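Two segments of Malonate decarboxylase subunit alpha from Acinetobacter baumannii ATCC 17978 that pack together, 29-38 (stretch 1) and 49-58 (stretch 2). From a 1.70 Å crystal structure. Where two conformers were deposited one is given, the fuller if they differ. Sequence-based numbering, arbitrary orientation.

Stretch 1, residues 29-38: LKLEMANQYT
Stretch 2, residues 49-58: IKVLETLITP

Residues 29-34 and 49-55 are helical and pack nearly antiparallel, their axes 9.2 Å apart at closest approach with 157° between N-to-C directions. Lys30 lies opposite Leu55 (CA to CA 5.5 Å) and Ala34 opposite Val51 (CA to CA 6.0 Å); the two pairs lie four residues, about one helical turn, apart on each helix. Together the stretches bury 492 Å².

Leu29 is out of reach. Lys30 points toward stretch 2 in an extended mttt conformation, and its aliphatic portion runs past the end of the second helix, with CG 4.1 Å from Thr54 O. Its NZ makes a weak hydrogen bond to Thr57 OG1 (3.2 Å), beyond Ile56, where the chain leaves helical phi/psi (-99/144). A water bridges to the helix end separately, accepting from Lys30 NZ at 2.9 Å and donating to Leu55 O at 2.6 Å. Leu31 starts away from the partner, but its CD1 comes within 4.1 Å of Leu55 CD2. Met33 (chi1 -83°, chi2 180°, chi3 39°) brings CE to 3.8 Å from Thr54 CG2.

Ala34, buried, has a small side chain that admits close apolar contact: CB is 3.5 Å from Leu55 CD2 (Leu55 mt) and 4.0 Å from Thr54 CG2. Thr54 adopts m, which directs OG1 back to its own helix, donating to Lys50 O at 2.7 Å, while CG2 faces Met33 and Ala34; OG1 still lies 4.2 Å from Tyr37 CE2.

Residues 35-37 keep helical phi/psi without the regular bonds, although Tyr37 N still donates to Ala34 O (2.9 Å). Gln36 NE2 folds back to Met33 O (3.0 Å). Tyr37 (chi1 -55°, chi2 -69°) closes the interface: its CB meets Val51 CG2 at 3.9 Å (Val51 t), while Lys50 (tptt) lays CG over one ring face, 4.2 Å from the centroid of the Tyr37 ring, in a CH-pi contact. Lys50 CE also approaches Tyr37 OH at 3.4 Å.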

ATOM      1  N   LEU A  29     -21.771  14.188  22.518  1.00 17.28           N
ATOM      2  CA  LEU A  29     -22.775  13.787  23.499  1.00 18.26           C
ATOM      3  C   LEU A  29     -22.359  12.516  24.224  1.00 17.45           C
ATOM      4  O   LEU A  29     -22.561  12.391  25.438  1.00 19.32           O
ATOM      5  CB  LEU A  29     -24.124  13.579  22.820  1.00 23.50           C
ATOM      6  CG  LEU A  29     -24.800  14.810  22.217  1.00 27.02           C
ATOM      7  CD1 LEU A  29     -26.143  14.418  21.633  1.00 26.99           C
ATOM      8  CD2 LEU A  29     -24.971  15.894  23.274  1.00 25.13           C
ATOM      9  N   LYS A  30     -21.790  11.560  23.491  1.00 19.89           N
ATOM     10  CA  LYS A  30     -21.338  10.313  24.097  1.00 18.58           C
ATOM     11  C   LYS A  30     -20.186  10.556  25.063  1.00 23.27           C
ATOM     12  O   LYS A  30     -20.164   9.996  26.171  1.00 16.46           O
ATOM     13  CB  LYS A  30     -20.925   9.338  23.001  1.00 15.68           C
ATOM     14  CG  LYS A  30     -22.090   8.918  22.112  1.00 17.21           C
ATOM     15  CD  LYS A  30     -21.541   8.346  20.793  1.00 16.86           C
ATOM     16  CE  LYS A  30     -22.664   8.051  19.812  1.00 27.14           C
ATOM     17  NZ  LYS A  30     -22.172   7.537  18.496  1.00 21.90           N
ATOM     18  N   LEU A  31     -19.190  11.346  24.641  1.00 16.12           N
ATOM     19  CA  LEU A  31     -18.100  11.691  25.549  0.62 15.42           C
ATOM     20  C   LEU A  31     -18.635  12.369  26.804  1.00 16.26           C
ATOM     21  O   LEU A  31     -18.178  12.076  27.914  1.00 17.29           O
ATOM     22  CB  LEU A  31     -17.080  12.590  24.848  0.62 15.54           C
ATOM     23  CG  LEU A  31     -15.841  11.947  24.212  0.62 13.73           C
ATOM     24  CD1 LEU A  31     -16.200  10.648  23.520  0.62 14.92           C
ATOM     25  CD2 LEU A  31     -15.229  12.929  23.219  0.62 22.47           C
ATOM     26  N   GLU A  32     -19.604  13.270  26.648  1.00 17.26           N
ATOM     27  CA  GLU A  32     -20.139  13.987  27.800  1.00 18.73           C
ATOM     28  C   GLU A  32     -20.791  13.026  28.782  1.00 22.28           C
ATOM     29  O   GLU A  32     -20.597  13.142  29.995  1.00 19.68           O
ATOM     30  CB  GLU A  32     -21.134  15.040  27.322  1.00 21.68           C
ATOM     31  CG  GLU A  32     -21.348  16.188  28.247  1.00 36.82           C
ATOM     32  CD  GLU A  32     -21.879  17.378  27.487  1.00 46.92           C
ATOM     33  OE1 GLU A  32     -22.951  17.248  26.851  1.00 48.05           O
ATOM     34  OE2 GLU A  32     -21.204  18.428  27.489  1.00 51.93           O
ATOM     35  N   MET A  33     -21.534  12.045  28.266  1.00 18.94           N
ATOM     36  CA  MET A  33     -22.188  11.069  29.130  0.52 22.94           C
ATOM     37  C   MET A  33     -21.173  10.127  29.768  1.00 21.12           C
ATOM     38  O   MET A  33     -21.285   9.798  30.954  1.00 19.36           O
ATOM     39  CB  MET A  33     -23.226  10.279  28.334  0.52 23.13           C
ATOM     40  CG  MET A  33     -24.573  10.978  28.206  0.52 33.64           C
ATOM     41  SD  MET A  33     -25.759  10.000  27.265  0.52 45.23           S
ATOM     42  CE  MET A  33     -25.383   8.353  27.864  0.52 43.73           C
ATOM     43  N   ALA A  34     -20.173   9.693  29.002  1.00 18.82           N
ATOM     44  CA  ALA A  34     -19.181   8.759  29.529  1.00 19.25           C
ATOM     45  C   ALA A  34     -18.279   9.411  30.563  1.00 20.24           C
ATOM     46  O   ALA A  34     -17.783   8.724  31.465  1.00 19.95           O
ATOM     47  CB  ALA A  34     -18.329   8.180  28.397  1.00 17.17           C
ATOM     48  N   ASN A  35     -18.043  10.720  30.447  1.00 17.04           N
ATOM     49  CA  ASN A  35     -17.061  11.385  31.300  1.00 20.66           C
ATOM     50  C   ASN A  35     -17.450  11.362  32.770  1.00 29.09           C
ATOM     51  O   ASN A  35     -16.577  11.517  33.633  1.00 28.15           O
ATOM     52  CB  ASN A  35     -16.852  12.837  30.851  1.00 24.51           C
ATOM     53  CG  ASN A  35     -15.959  12.949  29.625  1.00 24.33           C
ATOM     54  OD1 ASN A  35     -15.200  12.028  29.289  1.00 22.58           O
ATOM     55  ND2 ASN A  35     -16.035  14.094  28.954  1.00 20.30           N
ATOM     56  N   GLN A  36     -18.732  11.184  33.081  1.00 24.85           N
ATOM     57  CA  GLN A  36     -19.119  11.059  34.479  1.00 24.96           C
ATOM     58  C   GLN A  36     -18.514   9.824  35.134  1.00 25.76           C
ATOM     59  O   GLN A  36     -18.442   9.768  36.368  1.00 22.15           O
ATOM     60  CB  GLN A  36     -20.636  11.010  34.607  1.00 26.62           C
ATOM     61  CG  GLN A  36     -21.229   9.667  34.225  1.00 25.33           C
ATOM     62  CD  GLN A  36     -22.745   9.665  34.285  1.00 34.50           C
ATOM     63  OE1 GLN A  36     -23.332   9.721  35.367  1.00 31.38           O
ATOM     64  NE2 GLN A  36     -23.385   9.600  33.118  1.00 34.47           N
ATOM     65  N   TYR A  37     -18.085   8.833  34.345  1.00 18.34           N
ATOM     66  CA  TYR A  37     -17.501   7.610  34.879  1.00 26.01           C
ATOM     67  C   TYR A  37     -15.982   7.589  34.830  1.00 27.90           C
ATOM     68  O   TYR A  37     -15.378   6.687  35.413  1.00 29.82           O
ATOM     69  CB  TYR A  37     -18.023   6.384  34.127  1.00 26.69           C
ATOM     70  CG  TYR A  37     -19.524   6.285  34.098  1.00 24.62           C
ATOM     71  CD1 TYR A  37     -20.237   6.021  35.255  1.00 27.91           C
ATOM     72  CD2 TYR A  37     -20.225   6.441  32.910  1.00 22.65           C
ATOM     73  CE1 TYR A  37     -21.610   5.930  35.243  1.00 36.07           C
ATOM     74  CE2 TYR A  37     -21.614   6.360  32.885  1.00 24.54           C
ATOM     75  CZ  TYR A  37     -22.295   6.099  34.058  1.00 34.16           C
ATOM     76  OH  TYR A  37     -23.665   5.999  34.061  1.00 31.40           O
ATOM     77  N   THR A  38     -15.351   8.542  34.158  1.00 22.51           N
ATOM     78  CA  THR A  38     -13.913   8.515  33.973  1.00 24.84           C
ATOM     79  C   THR A  38     -13.242   9.620  34.771  1.00 24.78           C
ATOM     80  O   THR A  38     -13.879  10.562  35.271  1.00 27.03           O
ATOM     81  CB  THR A  38     -13.539   8.658  32.492  1.00 21.99           C
ATOM     82  OG1 THR A  38     -13.867   9.983  32.060  1.00 21.33           O
ATOM     83  CG2 THR A  38     -14.279   7.622  31.637  1.00 17.44           C
ATOM     84  N   ILE A  49     -17.241  -1.941  31.222  1.00 18.45           N
ATOM     85  CA  ILE A  49     -18.431  -2.441  30.526  1.00 15.38           C
ATOM     86  C   ILE A  49     -19.480  -1.344  30.400  1.00 18.97           C
ATOM     87  O   ILE A  49     -20.056  -1.135  29.326  1.00 16.53           O
ATOM     88  CB  ILE A  49     -19.002  -3.682  31.228  1.00 16.68           C
ATOM     89  CG1 ILE A  49     -18.113  -4.898  30.954  1.00 16.81           C
ATOM     90  CG2 ILE A  49     -20.437  -3.930  30.740  1.00 16.00           C
ATOM     91  CD1 ILE A  49     -18.314  -6.044  31.934  1.00 20.70           C
ATOM     92  N   LYS A  50     -19.723  -0.613  31.484  1.00 16.67           N
ATOM     93  CA  LYS A  50     -20.671   0.489  31.434  1.00 16.43           C
ATOM     94  C   LYS A  50     -20.212   1.553  30.451  1.00 16.58           C
ATOM     95  O   LYS A  50     -21.026   2.133  29.725  1.00 17.10           O
ATOM     96  CB  LYS A  50     -20.857   1.092  32.829  1.00 19.52           C
ATOM     97  CG  LYS A  50     -21.856   2.238  32.881  1.00 30.09           C
ATOM     98  CD  LYS A  50     -23.293   1.726  32.790  1.00 38.04           C
ATOM     99  CE  LYS A  50     -24.303   2.849  32.936  1.00 43.50           C
ATOM    100  NZ  LYS A  50     -25.696   2.330  32.892  1.00 44.03           N
ATOM    101  N   VAL A  51     -18.904   1.810  30.392  1.00 14.39           N
ATOM    102  CA  VAL A  51     -18.424   2.843  29.482  1.00 13.93           C
ATOM    103  C   VAL A  51     -18.550   2.380  28.027  1.00 13.45           C
ATOM    104  O   VAL A  51     -18.910   3.171  27.148  1.00 14.64           O
ATOM    105  CB  VAL A  51     -16.982   3.249  29.842  1.00 17.26           C
ATOM    106  CG1 VAL A  51     -16.408   4.154  28.760  1.00 13.57           C
ATOM    107  CG2 VAL A  51     -16.953   3.961  31.202  1.00 16.94           C
ATOM    108  N   LEU A  52     -18.260   1.094  27.743  1.00 14.12           N
ATOM    109  CA  LEU A  52     -18.490   0.570  26.389  1.00 13.06           C
ATOM    110  C   LEU A  52     -19.949   0.722  25.970  1.00 14.34           C
ATOM    111  O   LEU A  52     -20.238   1.095  24.828  1.00 16.70           O
ATOM    112  CB  LEU A  52     -18.070  -0.904  26.290  1.00 14.27           C
ATOM    113  CG  LEU A  52     -16.574  -1.207  26.374  1.00 14.15           C
ATOM    114  CD1 LEU A  52     -16.309  -2.711  26.360  1.00 14.19           C
ATOM    115  CD2 LEU A  52     -15.800  -0.540  25.237  1.00 15.08           C
ATOM    116  N   GLU A  53     -20.884   0.408  26.875  1.00 14.48           N
ATOM    117  CA  GLU A  53     -22.310   0.562  26.604  1.00 15.98           C
ATOM    118  C   GLU A  53     -22.735   2.016  26.434  1.00 21.44           C
ATOM    119  O   GLU A  53     -23.864   2.271  25.992  1.00 20.55           O
ATOM    120  CB  GLU A  53     -23.111  -0.071  27.740  1.00 16.94           C
ATOM    121  CG  GLU A  53     -23.038  -1.585  27.772  1.00 17.33           C
ATOM    122  CD  GLU A  53     -23.678  -2.179  29.008  1.00 22.77           C
ATOM    123  OE1 GLU A  53     -23.830  -3.421  29.040  1.00 22.28           O
ATOM    124  OE2 GLU A  53     -24.042  -1.415  29.938  1.00 21.43           O
ATOM    125  N   THR A  54     -21.887   2.961  26.821  1.00 17.49           N
ATOM    126  CA  THR A  54     -22.166   4.385  26.692  1.00 15.33           C
ATOM    127  C   THR A  54     -21.576   4.954  25.410  1.00 15.64           C
ATOM    128  O   THR A  54     -22.194   5.806  24.763  1.00 19.93           O
ATOM    129  CB  THR A  54     -21.589   5.144  27.898  1.00 15.44           C
ATOM    130  OG1 THR A  54     -22.081   4.569  29.105  1.00 17.56           O
ATOM    131  CG2 THR A  54     -21.950   6.625  27.847  1.00 22.32           C
ATOM    132  N   LEU A  55     -20.377   4.504  25.037  1.00 17.93           N
ATOM    133  CA  LEU A  55     -19.656   5.060  23.897  1.00 18.08           C
ATOM    134  C   LEU A  55     -20.003   4.383  22.576  1.00 15.99           C
ATOM    135  O   LEU A  55     -19.841   4.997  21.510  1.00 17.66           O
ATOM    136  CB  LEU A  55     -18.147   4.954  24.133  1.00 17.35           C
ATOM    137  CG  LEU A  55     -17.634   5.789  25.304  1.00 21.12           C
ATOM    138  CD1 LEU A  55     -16.175   5.518  25.508  1.00 15.77           C
ATOM    139  CD2 LEU A  55     -17.862   7.268  25.034  1.00 15.37           C
ATOM    140  N   ILE A  56     -20.436   3.135  22.614  1.00 15.66           N
ATOM    141  CA  ILE A  56     -20.774   2.378  21.410  1.00 13.30           C
ATOM    142  C   ILE A  56     -22.282   2.412  21.232  1.00 14.86           C
ATOM    143  O   ILE A  56     -23.039   2.426  22.213  1.00 19.82           O
ATOM    144  CB  ILE A  56     -20.259   0.928  21.491  1.00 11.90           C
ATOM    145  CG1 ILE A  56     -18.757   0.897  21.793  1.00 16.09           C
ATOM    146  CG2 ILE A  56     -20.563   0.164  20.197  1.00 11.18           C
ATOM    147  CD1 ILE A  56     -18.233  -0.505  21.973  1.00 15.82           C
ATOM    148  N   THR A  57     -22.723   2.479  19.978  1.00 14.37           N
ATOM    149  CA  THR A  57     -24.122   2.572  19.576  0.60 19.46           C
ATOM    150  C   THR A  57     -24.450   1.385  18.673  1.00 18.59           C
ATOM    151  O   THR A  57     -23.587   0.956  17.900  1.00 17.05           O
ATOM    152  CB  THR A  57     -24.363   3.894  18.821  0.60 23.48           C
ATOM    153  OG1 THR A  57     -23.811   4.980  19.578  0.60 28.17           O
ATOM    154  CG2 THR A  57     -25.855   4.175  18.591  0.60 24.65           C
ATOM    155  N   PRO A  58     -25.667   0.846  18.725  1.00 15.61           N
ATOM    156  CA  PRO A  58     -26.008  -0.253  17.813  1.00 18.17           C
ATOM    157  C   PRO A  58     -25.769   0.142  16.362  1.00 16.00           C
ATOM    158  O   PRO A  58     -25.996   1.289  15.960  1.00 16.34           O
ATOM    159  CB  PRO A  58     -27.493  -0.495  18.090  1.00 24.54           C
ATOM    160  CG  PRO A  58     -27.702  -0.010  19.471  1.00 28.71           C
ATOM    161  CD  PRO A  58     -26.755   1.133  19.676  1.00 17.07           C
TER
HETATM  162  O   HOH W   1     -20.431   5.312  18.946  1.00 19.21           O